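Local coordinates for minor capsid protein VP1 (Human bocavirus 3, PDB 5US7) that forms the T=1 icosahedral shell of the virus, assembling as sixty copies that enclose the particle interior, at residues T60-V65 / T469-C474; G126-I131 / S235-F240; M377-T382 / I404-P409; R492-L497 / C528-T533. All coordinates share one frame; numbering follows the deposited sequence.

Contact 1: residues T60-V65 / T469-C474; sequences TRQFLV and TGQVSC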
# COMPACT_ATOMS: atom_id res chain seq x y z
N THR A 60 1.44 7.78 -95.90
CA THR A 60 0.10 8.33 -96.01
C THR A 60 -0.17 8.65 -97.46
O THR A 60 0.72 9.12 -98.17
CB THR A 60 -0.05 9.59 -95.18
OG1 THR A 60 0.28 9.32 -93.82
CG2 THR A 60 -1.48 10.07 -95.23
N ARG A 61 -1.39 8.38 -97.92
CA ARG A 61 -1.75 8.69 -99.29
C ARG A 61 -3.21 9.11 -99.37
O ARG A 61 -4.00 8.90 -98.46
CB ARG A 61 -1.46 7.52 -100.22
CG ARG A 61 -0.02 7.50 -100.61
CD ARG A 61 0.38 6.25 -101.27
NE ARG A 61 1.77 6.30 -101.68
CZ ARG A 61 2.80 6.23 -100.85
NH1 ARG A 61 2.62 6.17 -99.55
NH2 ARG A 61 4.03 6.27 -101.33
N GLN A 62 -3.53 9.73 -100.50
CA GLN A 62 -4.85 10.25 -100.80
C GLN A 62 -5.55 9.25 -101.69
O GLN A 62 -4.95 8.73 -102.63
CB GLN A 62 -4.70 11.59 -101.52
CG GLN A 62 -5.91 12.50 -101.55
CD GLN A 62 -6.14 13.17 -100.23
OE1 GLN A 62 -5.23 13.79 -99.68
NE2 GLN A 62 -7.36 13.11 -99.73
N PHE A 63 -6.82 8.98 -101.41
CA PHE A 63 -7.57 8.05 -102.25
C PHE A 63 -8.90 8.66 -102.65
O PHE A 63 -9.31 9.69 -102.12
CB PHE A 63 -7.79 6.71 -101.55
CG PHE A 63 -8.63 6.79 -100.32
CD1 PHE A 63 -10.00 6.71 -100.40
CD2 PHE A 63 -8.06 6.92 -99.09
CE1 PHE A 63 -10.76 6.79 -99.28
CE2 PHE A 63 -8.82 6.99 -97.97
CZ PHE A 63 -10.17 6.92 -98.06
N LEU A 64 -9.57 8.03 -103.61
CA LEU A 64 -10.97 8.33 -103.83
C LEU A 64 -11.71 7.05 -104.18
O LEU A 64 -11.13 6.07 -104.63
CB LEU A 64 -11.19 9.39 -104.91
CG LEU A 64 -11.00 9.17 -106.40
CD1 LEU A 64 -12.23 8.54 -107.01
CD2 LEU A 64 -10.77 10.49 -107.03
N VAL A 65 -13.03 7.09 -103.97
CA VAL A 65 -13.90 5.94 -104.10
C VAL A 65 -15.10 6.35 -104.95
O VAL A 65 -15.71 7.38 -104.68
CB VAL A 65 -14.36 5.42 -102.73
CG1 VAL A 65 -15.20 4.19 -102.88
CG2 VAL A 65 -13.19 5.19 -101.83
N THR A 469 -13.20 11.01 -100.68
CA THR A 469 -11.77 11.23 -100.73
C THR A 469 -11.30 11.27 -99.30
O THR A 469 -11.98 11.81 -98.43
CB THR A 469 -11.44 12.53 -101.46
OG1 THR A 469 -11.97 12.48 -102.78
CG2 THR A 469 -9.96 12.72 -101.55
N GLY A 470 -10.14 10.69 -99.04
CA GLY A 470 -9.67 10.61 -97.69
C GLY A 470 -8.19 10.32 -97.69
O GLY A 470 -7.53 10.40 -98.72
N GLN A 471 -7.68 9.98 -96.52
CA GLN A 471 -6.27 9.70 -96.35
C GLN A 471 -6.11 8.39 -95.60
O GLN A 471 -6.64 8.24 -94.51
CB GLN A 471 -5.58 10.84 -95.61
CG GLN A 471 -5.68 12.14 -96.35
CD GLN A 471 -5.08 13.28 -95.60
OE1 GLN A 471 -4.88 13.21 -94.39
NE2 GLN A 471 -4.83 14.37 -96.30
N VAL A 472 -5.39 7.45 -96.20
CA VAL A 472 -4.99 6.22 -95.53
C VAL A 472 -3.53 6.34 -95.14
O VAL A 472 -2.70 6.78 -95.94
CB VAL A 472 -5.21 5.00 -96.42
CG1 VAL A 472 -6.66 4.70 -96.53
CG2 VAL A 472 -4.68 5.26 -97.80
N SER A 473 -3.21 5.96 -93.91
CA SER A 473 -1.84 5.92 -93.45
C SER A 473 -1.54 4.49 -93.01
O SER A 473 -2.08 4.03 -92.01
CB SER A 473 -1.61 6.89 -92.30
OG SER A 473 -2.32 6.48 -91.15
N CYS A 474 -0.68 3.81 -93.76
CA CYS A 474 -0.26 2.46 -93.43
C CYS A 474 1.11 2.53 -92.79
O CYS A 474 2.09 2.91 -93.44
CB CYS A 474 -0.24 1.59 -94.68
SG CYS A 474 0.17 -0.13 -94.36
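Phe-63 lays its ring across the backbone of Gly-470, whose CA stands 4.0 Å from the ring centroid, over one face, in a CH-pi contact. Glycine suits this place because it leaves the main chain bare to the ring. With chi1 at 64°, CG of Phe-63 sits between the backbone N and the carbonyl carbon, and the ring swings over the opposing strand, where CE2 meets Val-472 CG1 at 3.5 Å. Beneath this packing run antiparallel hydrogen bonds: Arg-61 N to Val-472 O is 2.9 Å and Val-472 N to Arg-61 O 3.0 Å, while Phe-63 N reaches Gly-470 O at 3.1 Å and the return bond is weak. The strands are βB and βI of the parvovirus jelly roll, neighbours in its BIDG sheet. Phe-63 and Val-472 face the barrel interior, and Phe-63 also meets Phe-98 edge-to-face and packs on Ile-447 of strand 445-449. The other face carries Thr-60, Gln-62, Thr-469 and Gln-471. There Gln-471 NE2 makes a weak bond of 3.5 Å to Gln-62 OE1, the amide planes 64° apart, while Asn-133 binds Gln-471 OE1. Farther out, Lys-451 and Pro-453 of a neighbouring subunit pack on Gln-62 and Thr-469.

Contact 2: residues G126-I131 / S235-F240; sequences GMHVKI and SAEFNF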
# COMPACT_ATOMS: atom_id res chain seq x y z
N GLY A 126 4.17 -6.20 -88.07
CA GLY A 126 2.80 -5.80 -87.84
C GLY A 126 2.46 -4.57 -88.65
O GLY A 126 3.33 -3.78 -89.01
N MET A 127 1.17 -4.42 -88.92
CA MET A 127 0.64 -3.35 -89.75
C MET A 127 -0.40 -2.57 -88.97
O MET A 127 -1.15 -3.15 -88.18
CB MET A 127 0.02 -3.90 -91.02
CG MET A 127 -0.56 -2.87 -91.94
SD MET A 127 -1.31 -3.60 -93.40
CE MET A 127 0.14 -4.03 -94.35
N HIS A 128 -0.44 -1.27 -89.17
CA HIS A 128 -1.47 -0.42 -88.60
C HIS A 128 -1.97 0.52 -89.68
O HIS A 128 -1.21 1.33 -90.20
CB HIS A 128 -0.95 0.37 -87.40
CG HIS A 128 -1.97 1.25 -86.77
ND1 HIS A 128 -2.18 2.55 -87.17
CD2 HIS A 128 -2.86 1.02 -85.77
CE1 HIS A 128 -3.14 3.08 -86.44
NE2 HIS A 128 -3.57 2.17 -85.59
N VAL A 129 -3.25 0.40 -90.02
CA VAL A 129 -3.86 1.20 -91.07
C VAL A 129 -4.87 2.13 -90.42
O VAL A 129 -5.54 1.75 -89.46
CB VAL A 129 -4.53 0.31 -92.13
CG1 VAL A 129 -5.17 1.15 -93.19
CG2 VAL A 129 -3.52 -0.61 -92.75
N LYS A 130 -4.96 3.35 -90.93
CA LYS A 130 -5.88 4.34 -90.42
C LYS A 130 -6.46 5.10 -91.59
O LYS A 130 -5.73 5.52 -92.48
CB LYS A 130 -5.18 5.30 -89.47
CG LYS A 130 -6.10 6.35 -88.92
CD LYS A 130 -5.36 7.31 -88.03
CE LYS A 130 -6.28 8.43 -87.58
NZ LYS A 130 -5.56 9.42 -86.74
N ILE A 131 -7.78 5.29 -91.58
CA ILE A 131 -8.48 6.03 -92.62
C ILE A 131 -9.14 7.22 -91.95
O ILE A 131 -9.79 7.07 -90.92
CB ILE A 131 -9.52 5.16 -93.33
CG1 ILE A 131 -8.85 3.91 -93.87
CG2 ILE A 131 -10.11 5.91 -94.47
CD1 ILE A 131 -9.81 2.88 -94.34
N SER A 235 -13.27 8.58 -88.37
CA SER A 235 -12.11 7.85 -88.85
C SER A 235 -12.20 6.40 -88.41
O SER A 235 -12.95 6.05 -87.50
CB SER A 235 -10.81 8.46 -88.34
OG SER A 235 -10.73 8.34 -86.94
N ALA A 236 -11.40 5.57 -89.06
CA ALA A 236 -11.32 4.15 -88.74
C ALA A 236 -9.86 3.74 -88.73
O ALA A 236 -9.08 4.20 -89.56
CB ALA A 236 -12.09 3.31 -89.75
N GLU A 237 -9.49 2.88 -87.79
CA GLU A 237 -8.14 2.35 -87.73
C GLU A 237 -8.20 0.84 -87.58
O GLU A 237 -9.13 0.29 -87.00
CB GLU A 237 -7.33 2.94 -86.59
CG GLU A 237 -7.82 2.58 -85.22
CD GLU A 237 -7.03 3.27 -84.14
OE1 GLU A 237 -5.93 3.79 -84.45
OE2 GLU A 237 -7.49 3.29 -82.98
N PHE A 238 -7.18 0.17 -88.12
CA PHE A 238 -7.12 -1.27 -88.13
C PHE A 238 -5.71 -1.71 -87.78
O PHE A 238 -4.74 -1.04 -88.12
CB PHE A 238 -7.51 -1.83 -89.49
CG PHE A 238 -8.86 -1.38 -89.95
CD1 PHE A 238 -10.00 -2.02 -89.53
CD2 PHE A 238 -8.98 -0.30 -90.79
CE1 PHE A 238 -11.23 -1.60 -89.96
CE2 PHE A 238 -10.20 0.12 -91.22
CZ PHE A 238 -11.33 -0.53 -90.80
N ASN A 239 -5.61 -2.84 -87.10
CA ASN A 239 -4.33 -3.41 -86.73
C ASN A 239 -4.19 -4.80 -87.33
O ASN A 239 -5.18 -5.52 -87.47
CB ASN A 239 -4.16 -3.48 -85.23
CG ASN A 239 -3.93 -2.14 -84.61
OD1 ASN A 239 -2.83 -1.61 -84.65
ND2 ASN A 239 -4.98 -1.56 -84.04
N PHE A 240 -2.97 -5.16 -87.68
CA PHE A 240 -2.70 -6.47 -88.24
C PHE A 240 -1.39 -6.98 -87.68
O PHE A 240 -0.46 -6.21 -87.42
CB PHE A 240 -2.62 -6.43 -89.76
CG PHE A 240 -3.84 -5.88 -90.41
CD1 PHE A 240 -4.97 -6.64 -90.55
CD2 PHE A 240 -3.84 -4.59 -90.90
CE1 PHE A 240 -6.09 -6.13 -91.15
CE2 PHE A 240 -4.95 -4.09 -91.51
CZ PHE A 240 -6.07 -4.85 -91.63
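Ile-131 N gives a nearly straight hydrogen bond to Ala-236 O, 2.6 Å long with 175° at the hydrogen, and Phe-238 N reaches Val-129 O at the same distance. Paired bonds of this kind join Met-127 with Phe-240, Val-129 with Phe-238 and Ile-131 with Ala-236, so the two strands run in unbroken antiparallel register. They are strands βD and βG of the jelly roll. The polar face carries His-128, Lys-130, Glu-237 and Asn-239. His-128 NE2 donates to Glu-237 OE1 at 3.1 Å; the oxygen lies in the plane of the imidazole, yet the donor comes from above the carboxylate, whose plane is turned 79° from the ring. Such a neighbour could favour a protonated histidine. Polar residues fit this face because Glu-237 and Asn-239 are exposed and His-128 and Lys-130 partly so. On the opposite face Met-127 and Phe-240 lie side by side: CG of Met-127 is anti to its backbone N and the chain runs on extended to SD, which lies 3.7 Å from Phe-240 CD2 in an oblique Met-aromatic contact. Val-129 CG2 meets the edge of the same ring at CE2, 4.0 Å away, and Ile-131 CD1 touches the edge of Phe-238. This hydrophobic face packs on Ile-158 and Cys-160 of strand 156-160 and Ile-445 of strand 445-449, while strand 466-482 bonds along the other edge of strand 119-138.

Contact 3: residues M377-T382 / I404-P409; sequences MLRDQT and IWDRYP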
# COMPACT_ATOMS: atom_id res chain seq x y z
N MET A 377 24.90 -18.56 -105.70
CA MET A 377 25.11 -19.93 -106.15
C MET A 377 23.93 -20.82 -105.82
O MET A 377 23.68 -21.80 -106.52
CB MET A 377 26.40 -20.48 -105.57
CG MET A 377 27.63 -19.78 -106.10
SD MET A 377 27.83 -19.97 -107.87
CE MET A 377 27.31 -18.37 -108.47
N LEU A 378 23.18 -20.50 -104.77
CA LEU A 378 21.81 -20.96 -104.74
C LEU A 378 21.03 -20.23 -105.83
O LEU A 378 21.48 -19.23 -106.39
CB LEU A 378 21.18 -20.73 -103.37
CG LEU A 378 21.42 -21.78 -102.29
CD1 LEU A 378 21.16 -23.14 -102.86
CD2 LEU A 378 22.82 -21.74 -101.76
N ARG A 379 19.85 -20.76 -106.14
CA ARG A 379 19.15 -20.56 -107.40
C ARG A 379 20.00 -21.04 -108.57
O ARG A 379 21.00 -21.73 -108.37
CB ARG A 379 18.83 -19.08 -107.64
CG ARG A 379 18.06 -18.36 -106.57
CD ARG A 379 16.61 -18.71 -106.59
NE ARG A 379 15.97 -18.22 -107.80
CZ ARG A 379 14.71 -18.49 -108.13
NH1 ARG A 379 13.98 -19.25 -107.33
NH2 ARG A 379 14.20 -18.00 -109.24
N ASP A 380 19.68 -20.55 -109.77
CA ASP A 380 20.43 -20.79 -110.99
C ASP A 380 20.97 -22.22 -111.11
O ASP A 380 22.09 -22.42 -111.59
CB ASP A 380 21.57 -19.78 -111.10
CG ASP A 380 22.19 -19.76 -112.48
OD1 ASP A 380 21.52 -19.29 -113.43
OD2 ASP A 380 23.33 -20.23 -112.62
N GLN A 381 20.20 -23.22 -110.68
CA GLN A 381 20.74 -24.56 -110.53
C GLN A 381 20.55 -25.39 -111.80
O GLN A 381 20.01 -24.92 -112.79
CB GLN A 381 20.09 -25.23 -109.32
CG GLN A 381 20.51 -24.63 -108.01
CD GLN A 381 19.71 -25.16 -106.85
OE1 GLN A 381 18.58 -25.60 -107.01
NE2 GLN A 381 20.29 -25.11 -105.66
N THR A 382 21.05 -26.62 -111.78
CA THR A 382 20.90 -27.52 -112.92
C THR A 382 21.13 -28.95 -112.45
O THR A 382 21.66 -29.18 -111.36
CB THR A 382 21.84 -27.14 -114.05
OG1 THR A 382 21.44 -27.83 -115.24
CG2 THR A 382 23.26 -27.52 -113.72
N ILE A 404 18.21 -28.46 -101.69
CA ILE A 404 18.49 -27.22 -100.99
C ILE A 404 18.54 -26.10 -102.01
O ILE A 404 19.33 -26.16 -102.96
CB ILE A 404 19.80 -27.31 -100.19
CG1 ILE A 404 19.57 -28.20 -98.97
CG2 ILE A 404 20.33 -25.94 -99.87
CD1 ILE A 404 20.77 -28.54 -98.21
N TRP A 405 17.69 -25.10 -101.83
CA TRP A 405 17.63 -23.95 -102.71
C TRP A 405 17.26 -22.75 -101.86
O TRP A 405 17.04 -22.88 -100.65
CB TRP A 405 16.63 -24.18 -103.84
CG TRP A 405 15.18 -24.26 -103.41
CD1 TRP A 405 14.26 -23.27 -103.49
CD2 TRP A 405 14.52 -25.38 -102.83
NE1 TRP A 405 13.06 -23.71 -103.00
CE2 TRP A 405 13.19 -25.00 -102.59
CE3 TRP A 405 14.92 -26.67 -102.49
CZ2 TRP A 405 12.27 -25.87 -102.02
CZ3 TRP A 405 14.01 -27.52 -101.93
CH2 TRP A 405 12.70 -27.12 -101.70
N ASP A 406 17.19 -21.59 -102.48
CA ASP A 406 16.69 -20.42 -101.79
C ASP A 406 15.60 -19.78 -102.63
O ASP A 406 15.53 -19.97 -103.85
CB ASP A 406 17.80 -19.42 -101.48
CG ASP A 406 18.49 -18.95 -102.72
OD1 ASP A 406 18.21 -19.52 -103.79
OD2 ASP A 406 19.32 -18.02 -102.62
N ARG A 407 14.75 -19.01 -101.96
CA ARG A 407 13.56 -18.49 -102.61
C ARG A 407 13.95 -17.45 -103.65
O ARG A 407 15.07 -16.92 -103.66
CB ARG A 407 12.63 -17.89 -101.57
CG ARG A 407 12.29 -18.86 -100.47
CD ARG A 407 11.28 -18.28 -99.53
NE ARG A 407 9.99 -18.18 -100.18
CZ ARG A 407 9.40 -17.04 -100.51
NH1 ARG A 407 9.98 -15.89 -100.24
NH2 ARG A 407 8.22 -17.06 -101.10
N TYR A 408 13.02 -17.18 -104.56
CA TYR A 408 13.25 -16.23 -105.63
C TYR A 408 13.76 -14.91 -105.06
O TYR A 408 13.18 -14.39 -104.10
CB TYR A 408 11.96 -16.00 -106.40
CG TYR A 408 12.09 -14.98 -107.49
CD1 TYR A 408 12.65 -15.31 -108.71
CD2 TYR A 408 11.64 -13.68 -107.31
CE1 TYR A 408 12.77 -14.38 -109.70
CE2 TYR A 408 11.75 -12.75 -108.30
CZ TYR A 408 12.32 -13.11 -109.50
OH TYR A 408 12.44 -12.18 -110.51
N PRO A 409 14.84 -14.35 -105.60
CA PRO A 409 15.35 -13.08 -105.07
C PRO A 409 14.33 -11.97 -105.26
O PRO A 409 13.91 -11.67 -106.38
CB PRO A 409 16.61 -12.83 -105.90
CG PRO A 409 16.36 -13.54 -107.16
CD PRO A 409 15.60 -14.77 -106.79
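The guanidinium of Arg-379 is covered on one face by backbone and proline carbons: Tyr-408 CA stands 3.5 Å above its plane, and on the same side Pro-409 CD lies 3.6 Å from Arg-379 NE. At the edge of the group is Asp-406 O, near its plane. The tyrosine ring is turned 84° to the guanidinium, and Arg-379 NH2 comes to the ring's edge beside CD1 of Tyr-408, so this is not a stack of cation over ring. Pro-409 CD also covers one face of the Tyr-408 ring. Bends at chi2 (-76°) and chi3 (-67°) fold the arginine back over the opposing chain. Its aliphatic part, not its charge, meets the carboxylate of Asp-406: NE of Arg-379 stays 4.8 Å from OD1 of Asp-406, and no salt bridge forms. Both segments belong to the long GH loop of the parvovirus capsid protein, the insertion between the G and H strands that supplies much of the contact between subunits; accordingly Gln-381, Thr-382, Ile-404 and Trp-405 pair in antiparallel fashion with a strand of a neighbouring subunit. Within the chain, Leu-378 lays CD1 against the backbone of 404-409, 3.6 Å from Trp-405 CA, and meets Ile-404 CG2. Gln-381, extended beyond CG, has the reach to bind main chain: NE2 donates to Ile-404 O at 3.1 Å, nearly straight, the oxygen in the amide plane, while OE1 accepts from Gly-297 N, so both ends of the amide are used. Tyr-408 OH is hydrogen-bonded to Ser-371, and Asp-424 of the neighbouring subunit accepts from Arg-407 N.

Contact 4: residues R492-L497 / C528-T533; sequences RRHTAL and CFPVKT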
# COMPACT_ATOMS: atom_id res chain seq x y z
N ARG A 492 29.66 -6.66 -101.93
CA ARG A 492 28.93 -5.97 -102.98
C ARG A 492 27.80 -5.16 -102.36
O ARG A 492 27.27 -5.52 -101.32
CB ARG A 492 28.35 -6.94 -104.01
CG ARG A 492 27.56 -6.26 -105.09
CD ARG A 492 26.91 -7.24 -106.01
NE ARG A 492 26.13 -6.57 -107.03
CZ ARG A 492 25.56 -7.20 -108.05
NH1 ARG A 492 25.68 -8.51 -108.17
NH2 ARG A 492 24.86 -6.52 -108.94
N ARG A 493 27.45 -4.06 -103.02
CA ARG A 493 26.36 -3.21 -102.58
C ARG A 493 25.59 -2.72 -103.80
O ARG A 493 26.01 -2.90 -104.94
CB ARG A 493 26.89 -2.03 -101.76
CG ARG A 493 27.59 -2.47 -100.51
CD ARG A 493 26.59 -3.02 -99.53
NE ARG A 493 27.22 -3.55 -98.34
CZ ARG A 493 27.50 -4.83 -98.16
NH1 ARG A 493 27.20 -5.71 -99.09
NH2 ARG A 493 28.07 -5.24 -97.04
N HIS A 494 24.43 -2.12 -103.55
CA HIS A 494 23.65 -1.47 -104.60
C HIS A 494 24.03 -0.00 -104.63
O HIS A 494 23.71 0.75 -103.71
CB HIS A 494 22.15 -1.63 -104.36
CG HIS A 494 21.68 -3.04 -104.43
ND1 HIS A 494 21.70 -3.77 -105.60
CD2 HIS A 494 21.16 -3.85 -103.49
CE1 HIS A 494 21.22 -4.97 -105.37
NE2 HIS A 494 20.88 -5.05 -104.09
N THR A 495 24.73 0.40 -105.68
CA THR A 495 25.32 1.73 -105.69
C THR A 495 24.32 2.81 -106.05
O THR A 495 24.18 3.79 -105.33
CB THR A 495 26.50 1.76 -106.65
OG1 THR A 495 27.45 0.78 -106.26
CG2 THR A 495 27.16 3.11 -106.60
N ALA A 496 23.59 2.61 -107.14
CA ALA A 496 22.85 3.60 -107.92
C ALA A 496 23.75 4.30 -108.91
O ALA A 496 23.28 5.17 -109.64
CB ALA A 496 22.12 4.67 -107.09
N LEU A 497 25.05 3.99 -108.95
CA LEU A 497 25.79 4.25 -110.17
C LEU A 497 25.44 3.24 -111.24
O LEU A 497 25.51 3.55 -112.43
CB LEU A 497 27.29 4.27 -109.90
CG LEU A 497 27.88 5.66 -109.64
CD1 LEU A 497 27.22 6.32 -108.46
CD2 LEU A 497 29.37 5.58 -109.43
N CYS A 528 16.14 -1.50 -109.27
CA CYS A 528 15.12 -2.16 -108.44
C CYS A 528 15.78 -2.96 -107.33
O CYS A 528 15.09 -3.38 -106.41
CB CYS A 528 14.17 -3.08 -109.23
SG CYS A 528 13.15 -2.31 -110.49
N PHE A 529 17.09 -3.15 -107.37
CA PHE A 529 17.95 -3.63 -106.29
C PHE A 529 17.53 -4.96 -105.69
O PHE A 529 17.15 -5.00 -104.52
CB PHE A 529 18.02 -2.57 -105.20
CG PHE A 529 18.68 -1.30 -105.64
CD1 PHE A 529 19.48 -1.26 -106.76
CD2 PHE A 529 18.51 -0.14 -104.92
CE1 PHE A 529 20.08 -0.11 -107.16
CE2 PHE A 529 19.11 1.02 -105.32
CZ PHE A 529 19.90 1.04 -106.43
N PRO A 530 17.65 -6.06 -106.41
CA PRO A 530 17.25 -7.36 -105.85
C PRO A 530 17.91 -7.64 -104.51
O PRO A 530 19.02 -7.19 -104.23
CB PRO A 530 17.73 -8.36 -106.90
CG PRO A 530 18.14 -7.56 -108.07
CD PRO A 530 17.82 -6.15 -107.86
N VAL A 531 17.21 -8.37 -103.65
CA VAL A 531 17.86 -8.98 -102.50
C VAL A 531 18.65 -10.20 -102.96
O VAL A 531 18.50 -10.68 -104.09
CB VAL A 531 16.86 -9.36 -101.40
CG1 VAL A 531 16.11 -8.14 -100.92
CG2 VAL A 531 15.94 -10.43 -101.88
N LYS A 532 19.55 -10.66 -102.10
CA LYS A 532 20.37 -11.86 -102.26
C LYS A 532 21.51 -11.65 -103.25
O LYS A 532 22.30 -12.57 -103.44
CB LYS A 532 19.56 -13.09 -102.71
CG LYS A 532 18.53 -13.55 -101.72
CD LYS A 532 17.76 -14.72 -102.26
CE LYS A 532 16.68 -15.13 -101.30
NZ LYS A 532 17.23 -15.57 -100.01
N THR A 533 21.60 -10.50 -103.90
CA THR A 533 22.72 -10.25 -104.79
C THR A 533 23.95 -9.77 -104.05
O THR A 533 25.05 -9.82 -104.61
CB THR A 533 22.33 -9.23 -105.85
OG1 THR A 533 21.87 -8.04 -105.21
CG2 THR A 533 21.22 -9.77 -106.73
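His-494 and Phe-529 form the close-packed part of this contact, sliding past each other in opposite directions so that each puts its CB over the other's ring. Phe-529 CB lies 3.7 Å from the imidazole centroid, and His-494 CB is 3.6 Å from the phenyl centroid. The planes are only 21° apart, but the rings are slid so far that they barely overlap, and the contact is carried by the two CH-pi approaches. Histidine serves twice here, offering a flat face to CB of Phe-529 and an N-H at its rim: NE2 donates to Pro-530 O at 2.8 Å, bent to 132°. The same oxygen is gripped from the opposite face of its plane by Thr-533 OG1, at 3.1 Å, a bond within its own segment. Both segments are irregular chain beyond strand 466-482, the last strand of the jelly roll, and Trp-112 and Gln-113 of helix 109-116 cover Phe-529. Arg-492 and Arg-493 belong to what is probably the nuclear localization signal, thought to be hidden on the inner surface once the capsid has assembled. The contact is looser on either side of the histidine. Ala-496 CB merely approaches Phe-529 CZ at 4.3 Å, and Arg-492, extended from CG to NE, has CD 3.5 Å from Thr-533 O, while Asp-526 forms a salt bridge to NH2 of Arg-492. Beyond, partly exposed Thr-495 makes a weak hydrogen bond through OG1 to Arg-493 O of a neighbouring subunit, with the reverse bond also made, as expected at a twofold contact; Gln-216 of another subunit donates to Thr-533 O.

How the contacts relate
Contacts 1 and 2 are the outer two pairings (βB with βI, βD with βG) of one BIDG sheet, their centres 12 Å apart. The pairing of strands 466-482 and 119-138 links them, with a probable bond of 2.9 Å from Ser-473 N to Lys-130 O. Val-472 CG1 and Ile-131 CG1, 3.5 Å apart, extend the interior packing. Contacts 3 and 4, centres 18 Å apart, form a second cluster at which Lys-532 and Val-531 touch 406-409; both meet the same neighbouring subunit, where Asp-424 serves Arg-407 N and the amine of Lys-532. Contacts 1 and 4 both reach one further subunit, although their nearest atoms lie about 16 Å apart.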